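Local coordinates for protein histone-lysine N-methyltransferase SETMAR (Homo sapiens, PDB 3BO5) that dimethylates histone H3 through its SET domain and, as a fusion with a mariner transposase, binds DNA and takes part in double-strand break repair, at residues Tyr247-Gly251 / Leu285-Ser289; Tyr179-Arg184 / Thr195-Thr200; Ile57-Cys62 / Phe103-Cys109. The protein carries 2 engineered substitutions. The contacts are given in a common frame with arbitrary orientation. Numbering follows the deposited sequence.

In the fold
The three contacts run from the methyl-transfer end of the domain to its zinc-rich far end. Interaction 2 is the buried one, a beta hairpin of the SET domain held by backbone hydrogen bonds and aliphatic side chains. Interaction 1, partly buried, packs a loop against segment 285-289 through aromatic and proline surfaces. It touches interaction 2 where Tyr247 OH lies 3.7 Å from Ile181 CD1; both reach the same sheet and both line the S-adenosyl-L-homocysteine site. Interaction 3 stands apart in the pre-SET region, its centre about 31 Å from that of interaction 1 and about 24 Å from that of interaction 2. More open to solvent, it relies on zinc, thiolates and an asparagine.

Interaction 1. Residues Tyr247-Gly251 / Leu285-Ser289; sequences YDYSG and LPFDS. With SAH (S-adenosyl-L-homocysteine), chain F.
Here segment 285-289 closes over the cofactor pocket of the SET domain. Residues 247-251 carry the Tyr-Asp-Tyr sequence which, with the Asn210-His211 strand beside it, forms the pseudoknot characteristic of SET domains. A type I turn runs from Asp248 to Gly251 (Gly251 N to Asp248 O, 2.8 Å), with Gly251 at phi 73°. Within it Asp248, chi1 t, makes an Asx turn: its OD1 accepts from Ser250 N at 2.8 Å and from Ser250 OG, chi1 p, at 2.7 Å, while OD2 takes the backbone NH of Tyr253. Across from it, Pro286 centres an inverse gamma turn (phi/psi -84/61), closed by Phe287 N to Leu285 O at 2.9 Å. The segments come closest at Ser250 CA and Pro286 CA, 5.4 Å apart. The Pro286 ring, C-gamma endo, lies against the turn, CG 3.7 Å from Ser250 N and CB 3.8 Å from Ser250 CB.

Tyr249 and Phe287 both adopt m. Tyr249 (chi2 11°) points toward segment 285-289; Phe287 (chi2 -74°) leaves its CA in the opposite sense, yet its ring comes back, bringing CE1 to 3.7 Å from Tyr249 CD2. The rings are oblique, planes at 55° and centroids 5.5 Å apart. Around the ligand, Leu285, with an off-well chi1 of -132°, sets CD1 3.2 Å from adenine C6, and Phe287 CZ sits 3.7 Å from ribose O3'. Arg264 adds a cation-pi contact to Tyr249, whose hydroxyl hydrogen-bonds Leu209 O. Tyr249 OH lies 3.3 Å from C5' and 3.8 Å from SD of S-adenosyl-L-homocysteine.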
loop_
_atom_site.group_PDB
_atom_site.type_symbol
_atom_site.label_atom_id
_atom_site.label_comp_id
_atom_site.label_asym_id
_atom_site.label_seq_id
_atom_site.Cartn_x
_atom_site.Cartn_y
_atom_site.Cartn_z
ATOM N N TYR A 247 0.970 -7.788 5.125
ATOM C CA TYR A 247 1.049 -8.218 3.732
ATOM C C TYR A 247 2.372 -8.975 3.560
ATOM O O TYR A 247 3.169 -9.040 4.502
ATOM C CB TYR A 247 1.024 -7.071 2.718
ATOM C CG TYR A 247 2.137 -6.030 2.666
ATOM C CD1 TYR A 247 3.190 -6.146 1.760
ATOM C CD2 TYR A 247 2.056 -4.834 3.462
ATOM C CE1 TYR A 247 4.119 -5.123 1.618
ATOM C CE2 TYR A 247 3.000 -3.809 3.314
ATOM C CZ TYR A 247 4.022 -3.986 2.410
ATOM O OH TYR A 247 4.956 -3.006 2.135
ATOM N N ASP A 248 2.479 -9.613 2.396
ATOM C CA ASP A 248 3.660 -10.438 2.173
ATOM C C ASP A 248 4.788 -9.604 1.626
ATOM O O ASP A 248 4.672 -9.072 0.523
ATOM C CB ASP A 248 3.278 -11.527 1.189
ATOM C CG ASP A 248 4.459 -12.402 0.721
ATOM O OD1 ASP A 248 5.612 -12.280 1.201
ATOM O OD2 ASP A 248 4.099 -13.291 -0.131
ATOM N N TYR A 249 5.859 -9.450 2.428
ATOM C CA TYR A 249 6.947 -8.570 1.997
ATOM C C TYR A 249 7.634 -9.086 0.707
ATOM O O TYR A 249 8.345 -8.294 0.085
ATOM C CB TYR A 249 8.007 -8.453 3.092
ATOM C CG TYR A 249 7.641 -7.545 4.232
ATOM C CD1 TYR A 249 6.335 -7.049 4.387
ATOM C CD2 TYR A 249 8.613 -7.162 5.165
ATOM C CE1 TYR A 249 6.017 -6.231 5.489
ATOM C CE2 TYR A 249 8.321 -6.328 6.228
ATOM C CZ TYR A 249 6.998 -5.870 6.379
ATOM O OH TYR A 249 6.764 -5.072 7.447
ATOM N N SER A 250 7.483 -10.383 0.348
ATOM C CA SER A 250 8.027 -10.858 -0.930
ATOM C C SER A 250 7.134 -10.594 -2.095
ATOM O O SER A 250 7.536 -10.785 -3.256
ATOM C CB SER A 250 8.285 -12.378 -0.863
ATOM O OG SER A 250 7.053 -13.049 -0.923
ATOM N N GLY A 251 5.884 -10.188 -1.782
ATOM C CA GLY A 251 4.907 -9.900 -2.808
ATOM C C GLY A 251 4.371 -11.133 -3.503
ATOM O O GLY A 251 3.581 -10.991 -4.463
ATOM N N LEU A 285 12.037 -13.405 7.247
ATOM C CA LEU A 285 11.403 -12.276 6.660
ATOM C C LEU A 285 11.976 -12.115 5.263
ATOM O O LEU A 285 13.209 -11.915 5.110
ATOM C CB LEU A 285 11.676 -11.067 7.595
ATOM C CG LEU A 285 10.682 -10.087 8.077
ATOM C CD1 LEU A 285 9.456 -10.867 8.567
ATOM C CD2 LEU A 285 11.394 -9.287 9.136
ATOM N N PRO A 286 11.139 -12.222 4.237
ATOM C CA PRO A 286 11.643 -12.318 2.855
ATOM C C PRO A 286 11.971 -10.975 2.180
ATOM O O PRO A 286 11.392 -10.667 1.126
ATOM C CB PRO A 286 10.542 -13.055 2.139
ATOM C CG PRO A 286 9.228 -12.467 2.846
ATOM C CD PRO A 286 9.658 -12.340 4.299
ATOM N N PHE A 287 12.910 -10.248 2.767
ATOM C CA PHE A 287 13.460 -9.053 2.070
ATOM C C PHE A 287 14.349 -9.465 0.913
ATOM O O PHE A 287 14.963 -10.545 0.947
ATOM C CB PHE A 287 14.293 -8.235 3.052
ATOM C CG PHE A 287 13.516 -7.561 4.109
ATOM C CD1 PHE A 287 12.734 -6.423 3.832
ATOM C CD2 PHE A 287 13.612 -8.000 5.438
ATOM C CE1 PHE A 287 12.021 -5.768 4.866
ATOM C CE2 PHE A 287 12.930 -7.374 6.446
ATOM C CZ PHE A 287 12.124 -6.231 6.190
ATOM N N ASP A 288 14.408 -8.595 -0.103
ATOM C CA ASP A 288 15.466 -8.646 -1.085
ATOM C C ASP A 288 16.622 -7.826 -0.533
ATOM O O ASP A 288 16.509 -6.609 -0.341
ATOM C CB ASP A 288 14.987 -8.102 -2.414
ATOM C CG ASP A 288 16.101 -8.100 -3.479
ATOM O OD1 ASP A 288 17.032 -8.919 -3.325
ATOM O OD2 ASP A 288 16.039 -7.300 -4.450
ATOM N N SER A 289 17.741 -8.499 -0.272
ATOM C CA SER A 289 18.891 -7.914 0.414
ATOM C C SER A 289 19.916 -7.347 -0.542
ATOM O O SER A 289 20.179 -7.943 -1.592
ATOM C CB SER A 289 19.557 -8.982 1.265
ATOM O OG SER A 289 18.588 -9.508 2.158
HETATM N N SAH F . 7.412 -3.170 12.981
HETATM C CA SAH F . 7.695 -1.932 12.186
HETATM C CB SAH F . 6.641 -1.692 11.079
HETATM C CG SAH F . 6.956 -2.596 9.874
HETATM S SD SAH F . 8.487 -2.092 9.036
HETATM C C SAH F . 7.791 -0.737 13.162
HETATM O O SAH F . 7.816 -0.920 14.375
HETATM O OXT SAH F . 7.831 0.431 12.655
HETATM C "C5'" SAH F . 9.317 -3.689 8.914
HETATM C "C4'" SAH F . 9.999 -4.154 10.199
HETATM O "O4'" SAH F . 9.046 -4.666 11.136
HETATM C "C3'" SAH F . 10.945 -5.298 9.988
HETATM O "O3'" SAH F . 12.253 -4.817 9.569
HETATM C "C2'" SAH F . 10.995 -5.976 11.326
HETATM O "O2'" SAH F . 11.700 -5.190 12.305
HETATM C "C1'" SAH F . 9.540 -5.878 11.738
HETATM N N9 SAH F . 8.709 -6.968 11.188
HETATM C C8 SAH F . 7.663 -6.874 10.274
HETATM N N7 SAH F . 7.128 -8.070 10.121
HETATM C C5 SAH F . 7.760 -8.945 10.930
HETATM C C6 SAH F . 7.591 -10.335 11.104
HETATM N N6 SAH F . 6.646 -11.092 10.542
HETATM N N1 SAH F . 8.488 -10.920 11.993
HETATM C C2 SAH F . 9.448 -10.201 12.633
HETATM N N3 SAH F . 9.634 -8.838 12.513
HETATM C C4 SAH F . 8.798 -8.282 11.592
#

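Interaction 2. Residues Tyr179-Arg184 / Thr195-Thr200; sequences YIIAIR and TFVDPT. With SAH (S-adenosyl-L-homocysteine), chain F.
An antiparallel beta hairpin of the SET domain pairs strands 181-184 and 195-199, their axes 4.8 Å apart at 159°. Ile181-Val197 (Ile181 N to Val197 O 3.0 Å, Val197 N to Ile181 O 2.9 Å) and Ile183-Thr195 (Ile183 N to Thr195 O 2.8 Å) are hydrogen-bonded pairs; Ala182-Phe196 between them is non-hydrogen-bonded.

Side chains of Ile181, Ile183, Thr195 and Val197 share one face, Ile181 CG2 against Val197 CB at 3.8 Å. On the other, small Ala182 provides the hollow that the Phe196 ring (m) leans over, CE1 3.6 Å from Ala182 CB. Arg184, salt-bridged to Glu194, brings NH1 to 3.7 Å from Phe196 CZ, at the ring's edge. Ile180 (m) sets CG1 3.4 Å from Asp198 CG and, like Phe196, packs on helix 162-169.

At the Tyr179-Thr200 end, Pro199 packs against the base of Tyr179 (m), CD 3.7 Å from Tyr179 CB, while Thr200 OG1 fits 3.3 Å from Tyr179 CD1. Asp198 OD1 accepts from Thr200 N (2.9 Å, an Asx turn) and Thr200 OG1 (2.5 Å); a water links Thr200 OG1 to Tyr179 N. Tyr179 OH donates to SAH OXT at 2.8 Å, so a hairpin of backbone bonds and largely aliphatic packing carries the hydroxyl that meets the ligand's carboxylate.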
loop_
_atom_site.group_PDB
_atom_site.type_symbol
_atom_site.label_atom_id
_atom_site.label_comp_id
_atom_site.label_asym_id
_atom_site.label_seq_id
_atom_site.Cartn_x
_atom_site.Cartn_y
_atom_site.Cartn_z
ATOM N N TYR A 179 11.933 -0.196 5.260
ATOM C CA TYR A 179 10.607 0.115 4.675
ATOM C C TYR A 179 10.558 0.278 3.182
ATOM O O TYR A 179 9.470 0.406 2.613
ATOM C CB TYR A 179 10.084 1.463 5.265
ATOM C CG TYR A 179 9.909 1.554 6.749
ATOM C CD1 TYR A 179 10.945 2.008 7.539
ATOM C CD2 TYR A 179 8.717 1.204 7.349
ATOM C CE1 TYR A 179 10.794 2.053 8.934
ATOM C CE2 TYR A 179 8.512 1.266 8.679
ATOM C CZ TYR A 179 9.565 1.716 9.508
ATOM O OH TYR A 179 9.477 1.777 10.876
ATOM N N ILE A 180 11.714 0.323 2.489
ATOM C CA ILE A 180 11.645 0.576 1.071
ATOM C C ILE A 180 11.030 -0.610 0.363
ATOM O O ILE A 180 11.352 -1.772 0.694
ATOM C CB ILE A 180 13.067 0.826 0.497
ATOM C CG1 ILE A 180 13.689 1.999 1.263
ATOM C CG2 ILE A 180 12.983 1.146 -0.990
ATOM C CD1 ILE A 180 15.052 2.387 0.671
ATOM N N ILE A 181 10.180 -0.351 -0.625
ATOM C CA ILE A 181 9.632 -1.434 -1.423
ATOM C C ILE A 181 9.901 -1.127 -2.895
ATOM O O ILE A 181 9.896 0.056 -3.345
ATOM C CB ILE A 181 8.062 -1.601 -1.198
ATOM C CG1 ILE A 181 7.587 -2.885 -1.822
ATOM C CG2 ILE A 181 7.293 -0.368 -1.720
ATOM C CD1 ILE A 181 6.098 -3.233 -1.427
ATOM N N ALA A 182 10.166 -2.194 -3.639
ATOM C CA ALA A 182 10.425 -2.101 -5.076
ATOM C C ALA A 182 9.319 -2.779 -5.857
ATOM O O ALA A 182 9.009 -3.953 -5.654
ATOM C CB ALA A 182 11.788 -2.747 -5.447
ATOM N N ILE A 183 8.691 -2.030 -6.746
ATOM C CA ILE A 183 7.584 -2.530 -7.536
ATOM C C ILE A 183 8.097 -2.600 -8.981
ATOM O O ILE A 183 8.534 -1.622 -9.538
ATOM C CB ILE A 183 6.364 -1.587 -7.496
ATOM C CG1 ILE A 183 5.979 -1.252 -6.073
ATOM C CG2 ILE A 183 5.152 -2.178 -8.325
ATOM C CD1 ILE A 183 5.714 -2.509 -5.244
ATOM N N ARG A 184 8.036 -3.762 -9.586
ATOM C CA ARG A 184 8.432 -3.864 -10.998
ATOM C C ARG A 184 7.272 -4.441 -11.763
ATOM O O ARG A 184 6.780 -5.502 -11.410
ATOM C CB ARG A 184 9.714 -4.718 -11.161
ATOM C CG ARG A 184 10.887 -4.072 -10.403
ATOM C CD ARG A 184 12.211 -4.729 -10.749
ATOM N NE ARG A 184 13.315 -3.940 -10.181
ATOM C CZ ARG A 184 13.746 -4.036 -8.918
ATOM N NH1 ARG A 184 14.781 -3.286 -8.521
ATOM N NH2 ARG A 184 13.160 -4.876 -8.058
ATOM N N THR A 195 9.097 1.187 -9.668
ATOM C CA THR A 195 8.709 2.235 -8.713
ATOM C C THR A 195 9.289 1.865 -7.350
ATOM O O THR A 195 9.136 0.724 -6.898
ATOM C CB THR A 195 7.158 2.300 -8.541
ATOM O OG1 THR A 195 6.525 2.477 -9.817
ATOM C CG2 THR A 195 6.752 3.480 -7.622
ATOM N N PHE A 196 9.992 2.791 -6.757
ATOM C CA PHE A 196 10.515 2.555 -5.400
ATOM C C PHE A 196 9.800 3.495 -4.498
ATOM O O PHE A 196 9.778 4.690 -4.720
ATOM C CB PHE A 196 12.040 2.807 -5.357
ATOM C CG PHE A 196 12.783 1.941 -6.274
ATOM C CD1 PHE A 196 13.144 0.657 -5.905
ATOM C CD2 PHE A 196 13.132 2.401 -7.557
ATOM C CE1 PHE A 196 13.850 -0.150 -6.804
ATOM C CE2 PHE A 196 13.802 1.586 -8.459
ATOM C CZ PHE A 196 14.151 0.317 -8.077
ATOM N N VAL A 197 9.264 2.927 -3.405
ATOM C CA VAL A 197 8.541 3.776 -2.438
ATOM C C VAL A 197 9.129 3.613 -1.077
ATOM O O VAL A 197 9.364 2.495 -0.655
ATOM C CB VAL A 197 7.114 3.328 -2.385
ATOM C CG1 VAL A 197 6.369 4.101 -1.353
ATOM C CG2 VAL A 197 6.459 3.592 -3.799
ATOM N N ASP A 198 9.348 4.712 -0.388
ATOM C CA ASP A 198 10.064 4.627 0.885
ATOM C C ASP A 198 9.328 5.486 1.891
ATOM O O ASP A 198 9.490 6.743 1.865
ATOM C CB ASP A 198 11.524 5.174 0.754
ATOM C CG ASP A 198 12.276 5.025 2.035
ATOM O OD1 ASP A 198 11.727 4.477 2.989
ATOM O OD2 ASP A 198 13.439 5.484 2.111
ATOM N N PRO A 199 8.545 4.888 2.815
ATOM C CA PRO A 199 7.853 5.663 3.827
ATOM C C PRO A 199 8.641 5.772 5.133
ATOM O O PRO A 199 8.080 6.097 6.190
ATOM C CB PRO A 199 6.555 4.835 4.065
ATOM C CG PRO A 199 7.056 3.445 3.952
ATOM C CD PRO A 199 8.111 3.481 2.818
ATOM N N THR A 200 9.978 5.570 5.074
ATOM C CA THR A 200 10.789 5.560 6.298
ATOM C C THR A 200 10.724 6.886 7.026
ATOM O O THR A 200 10.518 6.929 8.240
ATOM C CB THR A 200 12.254 5.343 6.018
ATOM O OG1 THR A 200 12.393 4.047 5.405
ATOM C CG2 THR A 200 13.072 5.360 7.285
HETATM N N SAH F . 7.412 -3.170 12.981
HETATM C CA SAH F . 7.695 -1.932 12.186
HETATM C CB SAH F . 6.641 -1.692 11.079
HETATM C CG SAH F . 6.956 -2.596 9.874
HETATM S SD SAH F . 8.487 -2.092 9.036
HETATM C C SAH F . 7.791 -0.737 13.162
HETATM O O SAH F . 7.816 -0.920 14.375
HETATM O OXT SAH F . 7.831 0.431 12.655
HETATM C "C5'" SAH F . 9.317 -3.689 8.914
HETATM C "C4'" SAH F . 9.999 -4.154 10.199
HETATM O "O4'" SAH F . 9.046 -4.666 11.136
HETATM C "C3'" SAH F . 10.945 -5.298 9.988
HETATM O "O3'" SAH F . 12.253 -4.817 9.569
HETATM C "C2'" SAH F . 10.995 -5.976 11.326
HETATM O "O2'" SAH F . 11.700 -5.190 12.305
HETATM C "C1'" SAH F . 9.540 -5.878 11.738
HETATM N N9 SAH F . 8.709 -6.968 11.188
HETATM C C8 SAH F . 7.663 -6.874 10.274
HETATM N N7 SAH F . 7.128 -8.070 10.121
HETATM C C5 SAH F . 7.760 -8.945 10.930
HETATM C C6 SAH F . 7.591 -10.335 11.104
HETATM N N6 SAH F . 6.646 -11.092 10.542
HETATM N N1 SAH F . 8.488 -10.920 11.993
HETATM C C2 SAH F . 9.448 -10.201 12.633
HETATM N N3 SAH F . 9.634 -8.838 12.513
HETATM C C4 SAH F . 8.798 -8.282 11.592
HETATM O O HOH W 1 14.011 2.045 5.527
#

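Interaction 3. Residues Ile57-Cys62 / Phe103-Cys109; sequences ITFPGC and FECNVLC. With ZN (zinc ion), chain B; ZN (zinc ion), chain D; ZN (zinc ion), chain C.
Two irregular loops of the pre-SET region meet at its triangular three-zinc cluster, with Gly61 CA and Cys109 CA 4.7 Å apart. Asn106 to Cys109 forms a type I turn (Cys109 N to Asn106 O, 3.2 Å). Asn106, chi1 p, works at both ends of its amide: ND2 donates to Phe59 O at 3.0 Å, while OD1 accepts from Leu108 N at 2.8 Å in an Asx turn and weakly from Cys109 N at 3.3 Å.

The Cys109 sulfur (m) accepts two backbone NH groups, SG lying 3.2 Å from Asn106 N and 3.3 Å from Cys62 N. Gly61, at phi/psi 90/-176, passes with CA 3.5 Å from Cys109 SG, where a beta carbon would clash with that sulfur. Cys62 (p), Cys105 (m) and Cys109 each place SG 2.4 Å from the zinc of chain B; Cys76 completes the site. Cys62 SG also bridges to the zinc of chain D, and Cys105 SG to that of chain C, both at 2.4 Å.

Away from the metals, the edge of Phe103 meets the face of Phe59, T-shaped, centroids 5.3 Å apart and planes at 88°. Ile57 CD1 touches Val107 CG1 at 3.3 Å, and Ile57 CG2 lies 3.7 Å from Leu108 CD1. With no regular secondary structure pairing them, the loops are tied together by coordination of one zinc by Cys62, Cys105 and Cys109, and the NH-to-sulfur bonds should offset part of the thiolate charge.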
loop_
_atom_site.group_PDB
_atom_site.type_symbol
_atom_site.label_atom_id
_atom_site.label_comp_id
_atom_site.label_asym_id
_atom_site.label_seq_id
_atom_site.Cartn_x
_atom_site.Cartn_y
_atom_site.Cartn_z
ATOM N N ILE A 57 -0.624 14.975 -12.881
ATOM C CA ILE A 57 -1.518 14.203 -13.747
ATOM C C ILE A 57 -0.815 13.837 -15.058
ATOM O O ILE A 57 -0.302 14.769 -15.734
ATOM C CB ILE A 57 -2.737 15.035 -14.105
ATOM C CG1 ILE A 57 -3.352 15.626 -12.842
ATOM C CG2 ILE A 57 -3.677 14.164 -14.950
ATOM C CD1 ILE A 57 -4.466 16.703 -13.138
ATOM N N THR A 58 -0.802 12.530 -15.390
ATOM C CA THR A 58 -0.250 11.923 -16.618
ATOM C C THR A 58 -1.376 11.454 -17.544
ATOM O O THR A 58 -1.228 11.483 -18.784
ATOM C CB THR A 58 0.583 10.604 -16.310
ATOM O OG1 THR A 58 1.480 10.831 -15.235
ATOM C CG2 THR A 58 1.316 10.064 -17.523
ATOM N N PHE A 59 -2.493 11.000 -16.938
ATOM C CA PHE A 59 -3.535 10.307 -17.726
ATOM C C PHE A 59 -4.723 11.177 -17.957
ATOM O O PHE A 59 -5.230 11.771 -17.017
ATOM C CB PHE A 59 -3.979 9.043 -16.985
ATOM C CG PHE A 59 -2.881 8.085 -16.819
ATOM C CD1 PHE A 59 -2.224 7.604 -17.942
ATOM C CD2 PHE A 59 -2.417 7.704 -15.558
ATOM C CE1 PHE A 59 -1.120 6.696 -17.814
ATOM C CE2 PHE A 59 -1.357 6.780 -15.434
ATOM C CZ PHE A 59 -0.716 6.289 -16.527
ATOM N N PRO A 60 -5.153 11.281 -19.238
ATOM C CA PRO A 60 -6.218 12.256 -19.511
ATOM C C PRO A 60 -7.631 11.850 -19.119
ATOM O O PRO A 60 -8.523 12.707 -19.096
ATOM C CB PRO A 60 -6.196 12.412 -21.013
ATOM C CG PRO A 60 -5.509 11.255 -21.567
ATOM C CD PRO A 60 -4.565 10.718 -20.466
ATOM N N GLY A 61 -7.745 10.586 -18.777
ATOM C CA GLY A 61 -9.042 10.074 -18.274
ATOM C C GLY A 61 -9.967 9.535 -19.360
ATOM O O GLY A 61 -9.626 9.485 -20.570
ATOM N N CYS A 62 -11.169 9.137 -18.929
ATOM C CA CYS A 62 -12.142 8.609 -19.879
ATOM C C CYS A 62 -13.080 9.711 -20.310
ATOM O O CYS A 62 -13.114 10.821 -19.754
ATOM C CB CYS A 62 -12.922 7.493 -19.215
ATOM S SG CYS A 62 -13.880 8.019 -17.769
ATOM N N PHE A 103 -6.605 0.819 -13.550
ATOM C CA PHE A 103 -6.705 2.277 -13.594
ATOM C C PHE A 103 -8.006 2.688 -12.970
ATOM O O PHE A 103 -9.019 2.178 -13.344
ATOM C CB PHE A 103 -6.680 2.742 -15.057
ATOM C CG PHE A 103 -5.349 2.577 -15.672
ATOM C CD1 PHE A 103 -4.451 3.661 -15.697
ATOM C CD2 PHE A 103 -4.994 1.349 -16.248
ATOM C CE1 PHE A 103 -3.172 3.514 -16.272
ATOM C CE2 PHE A 103 -3.701 1.195 -16.840
ATOM C CZ PHE A 103 -2.837 2.268 -16.845
ATOM N N GLU A 104 -7.952 3.577 -12.000
ATOM C CA GLU A 104 -9.189 4.263 -11.508
ATOM C C GLU A 104 -9.510 5.478 -12.372
ATOM O O GLU A 104 -8.618 6.097 -12.985
ATOM C CB GLU A 104 -9.029 4.708 -10.036
ATOM C CG GLU A 104 -8.963 3.495 -9.145
ATOM C CD GLU A 104 -9.256 3.807 -7.665
ATOM O OE1 GLU A 104 -9.474 4.991 -7.269
ATOM O OE2 GLU A 104 -9.181 2.787 -6.940
ATOM N N CYS A 105 -10.799 5.882 -12.343
ATOM C CA CYS A 105 -11.137 7.191 -12.905
ATOM C C CYS A 105 -10.433 8.245 -12.042
ATOM O O CYS A 105 -10.143 8.018 -10.877
ATOM C CB CYS A 105 -12.633 7.341 -12.976
ATOM S SG CYS A 105 -13.300 6.324 -14.215
ATOM N N ASN A 106 -10.016 9.343 -12.701
ATOM C CA ASN A 106 -9.143 10.300 -12.078
ATOM C C ASN A 106 -9.702 11.707 -12.091
ATOM O O ASN A 106 -10.864 11.909 -12.332
ATOM C CB ASN A 106 -7.733 10.197 -12.643
ATOM C CG ASN A 106 -7.633 10.677 -14.074
ATOM O OD1 ASN A 106 -8.458 11.443 -14.539
ATOM N ND2 ASN A 106 -6.544 10.281 -14.767
ATOM N N VAL A 107 -8.844 12.679 -11.775
ATOM C CA VAL A 107 -9.377 14.041 -11.615
ATOM C C VAL A 107 -9.902 14.592 -12.970
ATOM O O VAL A 107 -10.700 15.546 -12.997
ATOM C CB VAL A 107 -8.282 14.936 -11.005
ATOM C CG1 VAL A 107 -7.123 15.131 -11.967
ATOM C CG2 VAL A 107 -8.877 16.271 -10.481
ATOM N N LEU A 108 -9.439 14.003 -14.067
ATOM C CA LEU A 108 -9.852 14.485 -15.365
ATOM C C LEU A 108 -11.046 13.777 -15.967
ATOM O O LEU A 108 -11.617 14.246 -17.021
ATOM C CB LEU A 108 -8.693 14.430 -16.324
ATOM C CG LEU A 108 -7.537 15.311 -15.840
ATOM C CD1 LEU A 108 -6.547 15.172 -16.986
ATOM C CD2 LEU A 108 -7.931 16.776 -15.561
ATOM N N CYS A 109 -11.413 12.618 -15.414
ATOM C CA CYS A 109 -12.587 11.891 -15.875
ATOM C C CYS A 109 -13.816 12.751 -15.514
ATOM O O CYS A 109 -13.891 13.215 -14.401
ATOM C CB CYS A 109 -12.638 10.500 -15.173
ATOM S SG CYS A 109 -11.277 9.446 -15.682
HETATM ZN ZN ZN B . -12.316 7.351 -16.087
HETATM ZN ZN ZN D . -15.365 6.190 -17.865
HETATM ZN ZN ZN C . -15.586 6.870 -13.961
#